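PDB 2WPX: ORF14 from Streptomyces clavuligerus, which binds acetyl-coenzyme A and, as a tandem GNAT protein of the clavulanic acid pathway, is probably an acyltransferase. Local coordinates for residues R118-T122 / W331-A335; I153-T157 / T304-D309; I188-A194 / Y220-E225; L248-V254 / Q266-H272. All coordinates share one frame. Residues are numbered along the deposited sequence.

Contact 1: R118-T122 / W331-A335; sequences RTTLT and WTAEA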
loop_
_atom_site.group_PDB
_atom_site.type_symbol
_atom_site.label_atom_id
_atom_site.label_comp_id
_atom_site.label_asym_id
_atom_site.label_seq_id
_atom_site.Cartn_x
_atom_site.Cartn_y
_atom_site.Cartn_z
ATOM N N ARG A 118 -21.734 -0.709 8.472
ATOM C CA ARG A 118 -20.448 -1.126 9.010
ATOM C C ARG A 118 -20.462 -0.778 10.486
ATOM O O ARG A 118 -20.845 0.347 10.887
ATOM C CB ARG A 118 -19.296 -0.401 8.289
ATOM C CG ARG A 118 -19.399 -0.545 6.784
ATOM C CD ARG A 118 -19.636 -1.995 6.378
ATOM N NE ARG A 118 -19.976 -2.205 4.960
ATOM C CZ ARG A 118 -19.126 -2.569 4.000
ATOM N NH1 ARG A 118 -17.826 -2.697 4.245
ATOM N NH2 ARG A 118 -19.583 -2.762 2.768
ATOM N N THR A 119 -20.071 -1.762 11.273
ATOM C CA THR A 119 -19.948 -1.639 12.700
ATOM C C THR A 119 -18.613 -0.982 13.117
ATOM O O THR A 119 -18.515 -0.371 14.204
ATOM C CB THR A 119 -19.966 -3.057 13.338
ATOM O OG1 THR A 119 -21.198 -3.696 12.994
ATOM C CG2 THR A 119 -19.848 -2.979 14.857
ATOM N N THR A 120 -17.595 -1.122 12.269
ATOM C CA THR A 120 -16.211 -0.844 12.687
ATOM C C THR A 120 -15.471 0.027 11.637
ATOM O O THR A 120 -15.609 -0.165 10.413
ATOM C CB THR A 120 -15.406 -2.146 12.939
ATOM O OG1 THR A 120 -15.934 -2.846 14.063
ATOM C CG2 THR A 120 -13.975 -1.837 13.260
ATOM N N LEU A 121 -14.711 0.994 12.136
ATOM C CA LEU A 121 -13.908 1.844 11.283
ATOM C C LEU A 121 -12.452 1.447 11.563
ATOM O O LEU A 121 -12.079 1.240 12.715
ATOM C CB LEU A 121 -14.162 3.254 11.701
ATOM C CG LEU A 121 -14.449 4.360 10.716
ATOM C CD1 LEU A 121 -15.034 3.931 9.354
ATOM C CD2 LEU A 121 -15.332 5.353 11.452
ATOM N N THR A 122 -11.653 1.238 10.519
ATOM C CA THR A 122 -10.245 0.847 10.740
ATOM C C THR A 122 -9.340 1.758 9.980
ATOM O O THR A 122 -9.726 2.392 8.979
ATOM C CB THR A 122 -9.891 -0.641 10.379
ATOM O OG1 THR A 122 -9.881 -0.808 8.963
ATOM C CG2 THR A 122 -10.867 -1.655 11.000
ATOM N N TRP A 331 -5.300 0.670 13.713
ATOM C CA TRP A 331 -6.205 1.151 14.749
ATOM C C TRP A 331 -7.615 0.834 14.333
ATOM O O TRP A 331 -7.901 0.684 13.145
ATOM C CB TRP A 331 -6.081 2.664 14.952
ATOM C CG TRP A 331 -4.776 3.260 15.620
ATOM C CD1 TRP A 331 -3.519 3.230 15.132
ATOM C CD2 TRP A 331 -4.701 3.998 16.831
ATOM N NE1 TRP A 331 -2.655 3.928 15.937
ATOM C CE2 TRP A 331 -3.353 4.389 17.008
ATOM C CE3 TRP A 331 -5.643 4.348 17.811
ATOM C CZ2 TRP A 331 -2.917 5.150 18.109
ATOM C CZ3 TRP A 331 -5.215 5.102 18.900
ATOM C CH2 TRP A 331 -3.856 5.485 19.042
ATOM N N THR A 332 -8.521 0.849 15.298
ATOM C CA THR A 332 -9.895 0.443 15.060
ATOM C C THR A 332 -10.811 1.233 15.990
ATOM O O THR A 332 -10.390 1.679 17.091
ATOM C CB THR A 332 -10.089 -1.092 15.314
ATOM O OG1 THR A 332 -11.439 -1.442 15.046
ATOM C CG2 THR A 332 -9.790 -1.481 16.809
ATOM N N ALA A 333 -12.058 1.409 15.576
ATOM C CA ALA A 333 -12.983 2.260 16.325
ATOM C C ALA A 333 -14.407 1.802 16.089
ATOM O O ALA A 333 -14.721 1.284 15.031
ATOM C CB ALA A 333 -12.855 3.689 15.882
ATOM N N GLU A 334 -15.254 1.995 17.097
ATOM C CA GLU A 334 -16.694 1.842 16.907
ATOM C C GLU A 334 -17.311 2.952 15.998
ATOM O O GLU A 334 -17.015 4.156 16.107
ATOM C CB GLU A 334 -17.411 1.732 18.262
ATOM C CG GLU A 334 -17.120 0.427 19.025
ATOM C CD GLU A 334 -18.018 0.259 20.258
ATOM O OE1 GLU A 334 -17.730 0.861 21.297
ATOM O OE2 GLU A 334 -19.028 -0.466 20.199
ATOM N N ALA A 335 -18.155 2.515 15.086
ATOM C CA ALA A 335 -18.918 3.394 14.235
ATOM C C ALA A 335 -20.094 4.015 14.992
ATOM O O ALA A 335 -20.396 5.189 14.816
ATOM C CB ALA A 335 -19.451 2.585 13.027
#
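L121, A335 and A333 bury more surface in this contact than the other residues, together nearly half of it, and the backbone of each takes part in hydrogen bonding between 118-122 and 331-335. L121 and A333 form an antiparallel hydrogen-bonded pair: L121 N donates to A333 O at 2.9 Å, and A333 N returns a bond to L121 O, also 2.9 Å. On the face they share, L121 CB lies 4.4 Å from A333 CB, and helix 101-115 packs over both residues, with R110 and A113 meeting L121 and W106 meeting A333. A335 extends the ladder past the strand end, its N donating to T119 O at 3.0 Å while its CB rests 3.4 Å from R118 O. T120 and T122 lie on the other face, beside T332. Here the final strand, 323-334, inserts next to strand 120-127 of the N-terminal GNAT unit, an order consistent with strand exchange between the tandem halves. Because amides and small aliphatic groups do the joining, the pairing relies on backbone geometry and shape rather than on charge.

Contact 2: I153-T157 / T304-D309; sequences IPAGT and TANAED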
loop_
_atom_site.group_PDB
_atom_site.type_symbol
_atom_site.label_atom_id
_atom_site.label_comp_id
_atom_site.label_asym_id
_atom_site.label_seq_id
_atom_site.Cartn_x
_atom_site.Cartn_y
_atom_site.Cartn_z
ATOM N N ILE A 153 -2.597 -6.550 16.615
ATOM C CA ILE A 153 -1.958 -7.303 15.551
ATOM C C ILE A 153 -0.631 -6.617 15.198
ATOM O O ILE A 153 -0.408 -5.438 15.504
ATOM C CB ILE A 153 -2.881 -7.414 14.292
ATOM C CG1 ILE A 153 -3.074 -6.046 13.649
ATOM C CG2 ILE A 153 -4.231 -8.101 14.668
ATOM C CD1 ILE A 153 -4.319 -5.903 12.820
ATOM N N PRO A 154 0.266 -7.369 14.572
ATOM C CA PRO A 154 1.551 -6.919 14.123
ATOM C C PRO A 154 1.371 -5.669 13.321
ATOM O O PRO A 154 0.603 -5.679 12.367
ATOM C CB PRO A 154 1.966 -7.999 13.140
ATOM C CG PRO A 154 1.294 -9.197 13.581
ATOM C CD PRO A 154 0.008 -8.780 14.220
ATOM N N ALA A 155 2.087 -4.614 13.692
ATOM C CA ALA A 155 2.236 -3.458 12.867
ATOM C C ALA A 155 3.168 -3.733 11.656
ATOM O O ALA A 155 3.898 -4.746 11.619
ATOM C CB ALA A 155 2.766 -2.292 13.700
ATOM N N GLY A 156 3.164 -2.804 10.694
ATOM C CA GLY A 156 4.015 -2.956 9.529
ATOM C C GLY A 156 5.313 -2.208 9.745
ATOM O O GLY A 156 5.314 -1.089 10.261
ATOM N N THR A 157 6.430 -2.794 9.357
ATOM C CA THR A 157 7.662 -2.018 9.319
ATOM C C THR A 157 7.923 -1.530 7.919
ATOM O O THR A 157 8.135 -2.335 7.002
ATOM C CB THR A 157 8.871 -2.863 9.681
ATOM O OG1 THR A 157 8.627 -3.501 10.922
ATOM C CG2 THR A 157 10.104 -1.999 9.785
ATOM N N THR A 304 9.274 -0.605 0.778
ATOM C CA THR A 304 8.564 -1.836 0.992
ATOM C C THR A 304 8.034 -1.871 2.445
ATOM O O THR A 304 8.370 -0.965 3.239
ATOM C CB THR A 304 9.517 -3.051 0.738
ATOM O OG1 THR A 304 8.754 -4.238 0.452
ATOM C CG2 THR A 304 10.473 -3.264 1.936
ATOM N N ALA A 305 7.229 -2.892 2.787
ATOM C CA ALA A 305 6.704 -3.024 4.147
ATOM C C ALA A 305 6.455 -4.467 4.488
ATOM O O ALA A 305 5.837 -5.194 3.715
ATOM C CB ALA A 305 5.361 -2.242 4.319
ATOM N N ASN A 306 6.905 -4.847 5.676
ATOM C CA ASN A 306 6.654 -6.165 6.247
ATOM C C ASN A 306 5.926 -6.068 7.548
ATOM O O ASN A 306 6.155 -5.138 8.333
ATOM C CB ASN A 306 7.968 -6.834 6.541
ATOM C CG ASN A 306 8.701 -7.115 5.319
ATOM O OD1 ASN A 306 9.736 -6.509 5.031
ATOM N ND2 ASN A 306 8.158 -8.038 4.530
ATOM N N ALA A 307 5.088 -7.056 7.816
ATOM C CA ALA A 307 4.633 -7.226 9.175
ATOM C C ALA A 307 5.871 -7.411 10.059
ATOM O O ALA A 307 6.790 -8.183 9.729
ATOM C CB ALA A 307 3.713 -8.402 9.294
ATOM N N GLU A 308 5.898 -6.694 11.186
ATOM C CA GLU A 308 7.104 -6.673 12.017
ATOM C C GLU A 308 7.447 -8.066 12.576
ATOM O O GLU A 308 8.555 -8.259 13.064
ATOM C CB GLU A 308 6.950 -5.663 13.139
ATOM C CG GLU A 308 5.728 -6.005 13.965
ATOM C CD GLU A 308 5.366 -4.966 14.999
ATOM O OE1 GLU A 308 6.017 -3.897 15.036
ATOM O OE2 GLU A 308 4.400 -5.225 15.753
ATOM N N ASP A 309 6.529 -9.032 12.484
ATOM C CA ASP A 309 6.858 -10.404 12.926
ATOM C C ASP A 309 7.351 -11.301 11.806
ATOM O O ASP A 309 7.687 -12.444 12.040
ATOM C CB ASP A 309 5.695 -11.076 13.679
ATOM C CG ASP A 309 4.499 -11.326 12.798
ATOM O OD1 ASP A 309 3.702 -12.235 13.112
ATOM O OD2 ASP A 309 4.335 -10.630 11.782
#
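E308 shows how one side chain can prolong a strand pairing beyond its last bridge. Its chi1 of 58° (p) and extended chi2 carry the carboxylate back alongside 153-157, where OE2 accepts a weak hydrogen bond from A155 N at 3.2 Å. The residue's own amide completes the exchange, E308 N donating to A155 O at 2.8 Å, and OE1 forms a salt bridge with R327 of strand 323-334. P154, directed toward the other segment, sets its CB 4.2 Å from A307 CB and 3.8 Å from D309 OD2; the p rotamer of D309 brings that carboxylate to the proline.

From there the pairing continues as an antiparallel junction of strands 149-162 and 301-307, one from each GNAT unit, which makes the two halves a single continuous sheet. T157 and N306 are its hydrogen-bonded pair, with T157 N to N306 O at 2.6 Å and N306 N to T157 O at 3.1 Å. G156 and A307 come next, their CA atoms 4.3 Å apart.

T157 adopts the m rotamer, which leaves OG1 3.5 Å from E308 CB. N306, also m, projects from the same face of the sheet as T157, but its OD1 accepts a hydrogen bond from Q159 NE2 while its side chain packs on M313 and I314 of helix 311-319.

Contact 3: I188-A194 / Y220-E225; sequences ITPDEYA and YARQFE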
loop_
_atom_site.group_PDB
_atom_site.type_symbol
_atom_site.label_atom_id
_atom_site.label_comp_id
_atom_site.label_asym_id
_atom_site.label_seq_id
_atom_site.Cartn_x
_atom_site.Cartn_y
_atom_site.Cartn_z
ATOM N N ILE A 188 1.058 -7.702 -16.645
ATOM C CA ILE A 188 0.003 -8.686 -16.689
ATOM C C ILE A 188 0.658 -10.043 -16.495
ATOM O O ILE A 188 1.666 -10.364 -17.147
ATOM C CB ILE A 188 -0.766 -8.647 -18.077
ATOM C CG1 ILE A 188 -1.315 -7.247 -18.379
ATOM C CG2 ILE A 188 -1.812 -9.751 -18.139
ATOM C CD1 ILE A 188 -2.280 -6.755 -17.265
ATOM N N THR A 189 0.085 -10.832 -15.600
ATOM C CA THR A 189 0.598 -12.185 -15.312
ATOM C C THR A 189 0.177 -13.245 -16.351
ATOM O O THR A 189 -0.974 -13.452 -16.614
ATOM C CB THR A 189 0.262 -12.626 -13.847
ATOM O OG1 THR A 189 0.776 -13.949 -13.578
ATOM C CG2 THR A 189 -1.173 -12.690 -13.681
ATOM N N PRO A 190 1.138 -13.897 -16.993
ATOM C CA PRO A 190 0.723 -14.968 -17.931
ATOM C C PRO A 190 -0.260 -15.971 -17.253
ATOM O O PRO A 190 -0.083 -16.310 -16.107
ATOM C CB PRO A 190 2.054 -15.626 -18.311
ATOM C CG PRO A 190 3.062 -14.463 -18.127
ATOM C CD PRO A 190 2.591 -13.865 -16.804
ATOM N N ASP A 191 -1.307 -16.380 -17.959
ATOM C CA ASP A 191 -2.220 -17.430 -17.487
ATOM C C ASP A 191 -1.481 -18.573 -16.763
ATOM O O ASP A 191 -1.948 -19.056 -15.741
ATOM C CB ASP A 191 -3.000 -18.027 -18.674
ATOM C CG ASP A 191 -3.886 -16.994 -19.388
ATOM O OD1 ASP A 191 -3.755 -15.767 -19.125
ATOM O OD2 ASP A 191 -4.715 -17.408 -20.239
ATOM N N GLU A 192 -0.350 -18.997 -17.308
ATOM C CA GLU A 192 0.421 -20.085 -16.782
ATOM C C GLU A 192 0.733 -19.952 -15.292
ATOM O O GLU A 192 0.782 -20.975 -14.583
ATOM C CB GLU A 192 1.724 -20.131 -17.576
ATOM C CG GLU A 192 2.643 -21.232 -17.223
ATOM C CD GLU A 192 3.782 -21.369 -18.230
ATOM O OE1 GLU A 192 4.551 -22.354 -18.162
ATOM O OE2 GLU A 192 3.932 -20.485 -19.104
ATOM N N TYR A 193 0.969 -18.711 -14.834
ATOM C CA TYR A 193 1.415 -18.474 -13.458
ATOM C C TYR A 193 0.413 -17.889 -12.509
ATOM O O TYR A 193 0.750 -17.686 -11.347
ATOM C CB TYR A 193 2.659 -17.619 -13.371
ATOM C CG TYR A 193 3.781 -18.155 -14.171
ATOM C CD1 TYR A 193 4.237 -17.471 -15.268
ATOM C CD2 TYR A 193 4.349 -19.351 -13.871
ATOM C CE1 TYR A 193 5.261 -17.959 -16.041
ATOM C CE2 TYR A 193 5.353 -19.850 -14.651
ATOM C CZ TYR A 193 5.800 -19.138 -15.728
ATOM O OH TYR A 193 6.822 -19.589 -16.499
ATOM N N ALA A 194 -0.799 -17.671 -12.991
ATOM C CA ALA A 194 -1.838 -17.055 -12.225
ATOM C C ALA A 194 -2.306 -17.948 -11.097
ATOM O O ALA A 194 -2.295 -17.550 -9.901
ATOM C CB ALA A 194 -3.055 -16.662 -13.175
ATOM N N TYR A 220 -6.567 -15.700 -8.415
ATOM C CA TYR A 220 -5.842 -14.580 -8.898
ATOM C C TYR A 220 -6.934 -13.610 -9.373
ATOM O O TYR A 220 -7.877 -14.033 -10.058
ATOM C CB TYR A 220 -4.908 -15.007 -10.039
ATOM C CG TYR A 220 -3.928 -13.919 -10.422
ATOM C CD1 TYR A 220 -2.704 -13.801 -9.771
ATOM C CD2 TYR A 220 -4.251 -12.983 -11.404
ATOM C CE1 TYR A 220 -1.840 -12.774 -10.070
ATOM C CE2 TYR A 220 -3.373 -11.976 -11.756
ATOM C CZ TYR A 220 -2.167 -11.877 -11.068
ATOM O OH TYR A 220 -1.295 -10.883 -11.400
ATOM N N ALA A 221 -6.840 -12.340 -8.977
ATOM C CA ALA A 221 -7.867 -11.372 -9.279
ATOM C C ALA A 221 -7.346 -10.386 -10.294
ATOM O O ALA A 221 -6.596 -9.501 -9.978
ATOM C CB ALA A 221 -8.278 -10.662 -8.040
ATOM N N ARG A 222 -7.772 -10.587 -11.529
ATOM C CA ARG A 222 -7.418 -9.784 -12.638
ATOM C C ARG A 222 -7.772 -8.319 -12.436
ATOM O O ARG A 222 -7.224 -7.450 -13.079
ATOM C CB ARG A 222 -8.175 -10.306 -13.833
ATOM C CG ARG A 222 -7.371 -10.926 -14.899
ATOM C CD ARG A 222 -6.614 -12.204 -14.668
ATOM N NE ARG A 222 -5.328 -11.877 -15.236
ATOM C CZ ARG A 222 -4.358 -12.693 -15.638
ATOM N NH1 ARG A 222 -4.449 -14.010 -15.636
ATOM N NH2 ARG A 222 -3.257 -12.116 -16.084
ATOM N N GLN A 223 -8.714 -8.057 -11.540
ATOM C CA GLN A 223 -9.160 -6.712 -11.308
ATOM C C GLN A 223 -8.081 -5.885 -10.604
ATOM O O GLN A 223 -8.034 -4.675 -10.762
ATOM C CB GLN A 223 -10.477 -6.705 -10.526
ATOM C CG GLN A 223 -11.186 -5.397 -10.623
ATOM C CD GLN A 223 -12.563 -5.378 -9.960
ATOM O OE1 GLN A 223 -13.198 -6.404 -9.773
ATOM N NE2 GLN A 223 -13.020 -4.196 -9.626
ATOM N N PHE A 224 -7.225 -6.549 -9.836
ATOM C CA PHE A 224 -6.041 -5.922 -9.287
ATOM C C PHE A 224 -5.174 -5.355 -10.400
ATOM O O PHE A 224 -4.789 -4.195 -10.362
ATOM C CB PHE A 224 -5.225 -6.911 -8.454
ATOM C CG PHE A 224 -5.727 -7.095 -7.080
ATOM C CD1 PHE A 224 -5.806 -6.013 -6.207
ATOM C CD2 PHE A 224 -6.099 -8.364 -6.613
ATOM C CE1 PHE A 224 -6.301 -6.191 -4.887
ATOM C CE2 PHE A 224 -6.543 -8.547 -5.316
ATOM C CZ PHE A 224 -6.667 -7.460 -4.456
ATOM N N GLU A 225 -4.876 -6.193 -11.389
ATOM C CA GLU A 225 -4.139 -5.754 -12.563
ATOM C C GLU A 225 -4.839 -4.606 -13.294
ATOM O O GLU A 225 -4.187 -3.664 -13.669
ATOM C CB GLU A 225 -3.912 -6.904 -13.548
ATOM C CG GLU A 225 -3.125 -8.039 -12.985
ATOM C CD GLU A 225 -2.786 -9.119 -13.984
ATOM O OE1 GLU A 225 -1.742 -9.740 -13.793
ATOM O OE2 GLU A 225 -3.570 -9.355 -14.952
#
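Buried polar groups need partners, and E225 illustrates how one carboxylate can serve several. Its OE1 accepts T189 N at 2.8 Å across the contact and Y220 OH at 2.7 Å from within its own segment. OE2 takes the guanidinium of R222, with R222 NE at 3.1 Å and R222 NH2 at 3.0 Å from E225 OE2, a salt bridge. R222 NH2 also donates to T189 O at 2.7 Å, so both backbone polar atoms of T189 are satisfied by side chains of 220-225. D191 adds charge more loosely: D191 OD1 lies 4.0 Å from R222 NH1, a long salt bridge outside the guanidinium plane. Beside this network A194 CB sits 4.0 Å from Y220 CG, while T189 CG2 lies over one face of the guanidinium. The contact joins the lead-in and first turn of helix 191-199 to the start of helix 222-230, in the C-terminal GNAT unit. Away from the contact, P190 packs on W185 of strand 180-185, whose ring also meets that of Y193; from the second segment, Q223 and F224 touch P55 in the N-terminal half.

Contact 4: L248-V254 / Q266-H272; sequences LAGYTSV and QGMTVVH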
loop_
_atom_site.group_PDB
_atom_site.type_symbol
_atom_site.label_atom_id
_atom_site.label_comp_id
_atom_site.label_asym_id
_atom_site.label_seq_id
_atom_site.Cartn_x
_atom_site.Cartn_y
_atom_site.Cartn_z
ATOM N N LEU A 248 5.501 -23.268 -8.899
ATOM C CA LEU A 248 6.066 -21.951 -8.674
ATOM C C LEU A 248 6.546 -21.865 -7.249
ATOM O O LEU A 248 5.765 -21.745 -6.339
ATOM C CB LEU A 248 5.053 -20.865 -8.973
ATOM C CG LEU A 248 5.538 -19.444 -8.803
ATOM C CD1 LEU A 248 6.359 -19.128 -9.977
ATOM C CD2 LEU A 248 4.266 -18.605 -8.795
ATOM N N ALA A 249 7.863 -21.952 -7.090
ATOM C CA ALA A 249 8.505 -22.075 -5.808
ATOM C C ALA A 249 8.577 -20.703 -5.123
ATOM O O ALA A 249 8.739 -20.591 -3.891
ATOM C CB ALA A 249 9.904 -22.689 -6.014
ATOM N N GLY A 250 8.442 -19.645 -5.915
ATOM C CA GLY A 250 8.551 -18.307 -5.381
ATOM C C GLY A 250 8.290 -17.219 -6.396
ATOM O O GLY A 250 8.410 -17.427 -7.629
ATOM N N TYR A 251 7.951 -16.040 -5.874
ATOM C CA TYR A 251 7.911 -14.895 -6.714
ATOM C C TYR A 251 7.847 -13.577 -5.965
ATOM O O TYR A 251 7.716 -13.535 -4.749
ATOM C CB TYR A 251 6.771 -15.047 -7.696
ATOM C CG TYR A 251 5.583 -14.260 -7.346
ATOM C CD1 TYR A 251 4.948 -14.437 -6.150
ATOM C CD2 TYR A 251 5.079 -13.341 -8.231
ATOM C CE1 TYR A 251 3.842 -13.677 -5.831
ATOM C CE2 TYR A 251 3.978 -12.610 -7.938
ATOM C CZ TYR A 251 3.376 -12.767 -6.732
ATOM O OH TYR A 251 2.269 -12.010 -6.464
ATOM N N THR A 252 7.932 -12.500 -6.711
ATOM C CA THR A 252 8.100 -11.210 -6.142
ATOM C C THR A 252 7.707 -10.162 -7.184
ATOM O O THR A 252 7.633 -10.467 -8.364
ATOM C CB THR A 252 9.574 -11.018 -5.694
ATOM O OG1 THR A 252 9.693 -9.795 -4.974
ATOM C CG2 THR A 252 10.505 -10.962 -6.878
ATOM N N SER A 253 7.449 -8.934 -6.756
ATOM C CA SER A 253 7.053 -7.855 -7.674
ATOM C C SER A 253 7.475 -6.460 -7.200
ATOM O O SER A 253 7.538 -6.196 -5.993
ATOM C CB SER A 253 5.532 -7.830 -7.811
ATOM O OG SER A 253 4.994 -7.767 -6.513
ATOM N N VAL A 254 7.740 -5.595 -8.185
ATOM C CA VAL A 254 7.811 -4.156 -8.033
ATOM C C VAL A 254 6.652 -3.470 -8.848
ATOM O O VAL A 254 6.256 -3.902 -9.971
ATOM C CB VAL A 254 9.205 -3.587 -8.434
ATOM C CG1 VAL A 254 9.234 -2.076 -8.348
ATOM C CG2 VAL A 254 10.297 -4.130 -7.491
ATOM N N GLN A 266 8.400 -1.966 -3.791
ATOM C CA GLN A 266 8.658 -3.406 -3.777
ATOM C C GLN A 266 7.551 -4.055 -3.062
ATOM O O GLN A 266 7.270 -3.715 -1.922
ATOM C CB GLN A 266 9.969 -3.741 -3.065
ATOM C CG GLN A 266 10.321 -5.248 -3.059
ATOM C CD GLN A 266 11.673 -5.526 -2.406
ATOM O OE1 GLN A 266 12.698 -5.550 -3.098
ATOM N NE2 GLN A 266 11.689 -5.719 -1.061
ATOM N N GLY A 267 6.892 -4.999 -3.723
ATOM C CA GLY A 267 5.756 -5.687 -3.094
ATOM C C GLY A 267 6.188 -6.991 -2.425
ATOM O O GLY A 267 7.377 -7.252 -2.234
ATOM N N MET A 268 5.235 -7.836 -2.081
ATOM C CA MET A 268 5.599 -9.047 -1.369
ATOM C C MET A 268 6.500 -10.041 -2.140
ATOM O O MET A 268 6.395 -10.212 -3.352
ATOM C CB MET A 268 4.363 -9.728 -0.762
ATOM C CG MET A 268 3.151 -9.815 -1.726
ATOM S SD MET A 268 1.711 -10.627 -0.943
ATOM C CE MET A 268 0.699 -9.199 -0.475
ATOM N N THR A 269 7.427 -10.651 -1.415
ATOM C CA THR A 269 8.153 -11.779 -1.930
ATOM C C THR A 269 7.641 -12.942 -1.152
ATOM O O THR A 269 7.721 -12.929 0.068
ATOM C CB THR A 269 9.655 -11.605 -1.663
ATOM O OG1 THR A 269 10.069 -10.326 -2.192
ATOM C CG2 THR A 269 10.490 -12.723 -2.315
ATOM N N VAL A 270 7.067 -13.923 -1.836
ATOM C CA VAL A 270 6.571 -15.101 -1.156
ATOM C C VAL A 270 7.303 -16.354 -1.643
ATOM O O VAL A 270 7.458 -16.560 -2.823
ATOM C CB VAL A 270 5.093 -15.252 -1.384
ATOM C CG1 VAL A 270 4.563 -16.335 -0.526
ATOM C CG2 VAL A 270 4.388 -13.968 -1.013
ATOM N N VAL A 271 7.756 -17.195 -0.725
ATOM C CA VAL A 271 8.435 -18.418 -1.098
ATOM C C VAL A 271 7.568 -19.584 -0.662
ATOM O O VAL A 271 7.204 -19.669 0.485
ATOM C CB VAL A 271 9.879 -18.504 -0.483
ATOM C CG1 VAL A 271 10.557 -19.798 -0.865
ATOM C CG2 VAL A 271 10.744 -17.312 -0.933
ATOM N N HIS A 272 7.238 -20.485 -1.587
ATOM C CA HIS A 272 6.490 -21.702 -1.285
ATOM C C HIS A 272 7.112 -22.500 -0.124
ATOM O O HIS A 272 8.327 -22.711 -0.096
ATOM C CB HIS A 272 6.429 -22.565 -2.551
ATOM C CG HIS A 272 5.759 -23.894 -2.372
ATOM N ND1 HIS A 272 4.845 -24.390 -3.283
ATOM C CD2 HIS A 272 5.897 -24.850 -1.420
ATOM C CE1 HIS A 272 4.445 -25.585 -2.895
ATOM N NE2 HIS A 272 5.065 -25.884 -1.763
#
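This is a beta-hairpin pairing within the central sheet of the C-terminal GNAT unit, between antiparallel strands 247-256 and 263-271; the axes of 248-254 and 266-271 approach to 4.7 Å and run 170° apart. Y251 and V270 form the hydrogen-bonded pair, Y251 N donating to V270 O at 3.1 Å and V270 N to Y251 O at 3.0 Å. Toward the far ends, H272 N reaches A249 O at 2.8 Å, and G267 N reaches S253 O at 2.6 Å. Along its other edge, strand 247-256 pairs with strand 234-242; there A249 and G250 both face A240 in a classic beta bulge. G250, opposite V271, has no side chain, and the two CA atoms approach to 4.3 Å.

The two faces of the hairpin meet different surroundings. T252, V254 and Q266 point to the side where helix 280-295 packs, touching L284, N288, V292 and K285 among them. Y251 points to the other side, against V197 of helix 191-199 and H237. T269 shares the face of T252, and its OG1 is hydrogen-bonded to K285 NZ as well as to T252 OG1, the two hydroxyl oxygens lying 2.9 Å apart.

In the fold
Contacts 1, 2 and 4 mark successive places along one mixed sheet, consistent with strand exchange between the two GNAT units. Strands 323-334 and 149-162 adjoin, linking contact 1 to contact 2, whose centres are 21 Å apart; strands 301-307 and 263-271 adjoin in turn, linking contact 2 to contact 4 at 16 Å between centres. Those last two touch, T304 OG1 lying 2.8 Å from Q266 O, a probable hydrogen bond. Contact 3 stands off the sheet, its centre 14 Å from that of contact 4. Acetyl-CoA is bound in the N-terminal GNAT unit, nearer contact 1 than contact 2: the side chain of W331 in contact 1 lies about 6 Å from it, that of A155 in contact 2 about 14 Å.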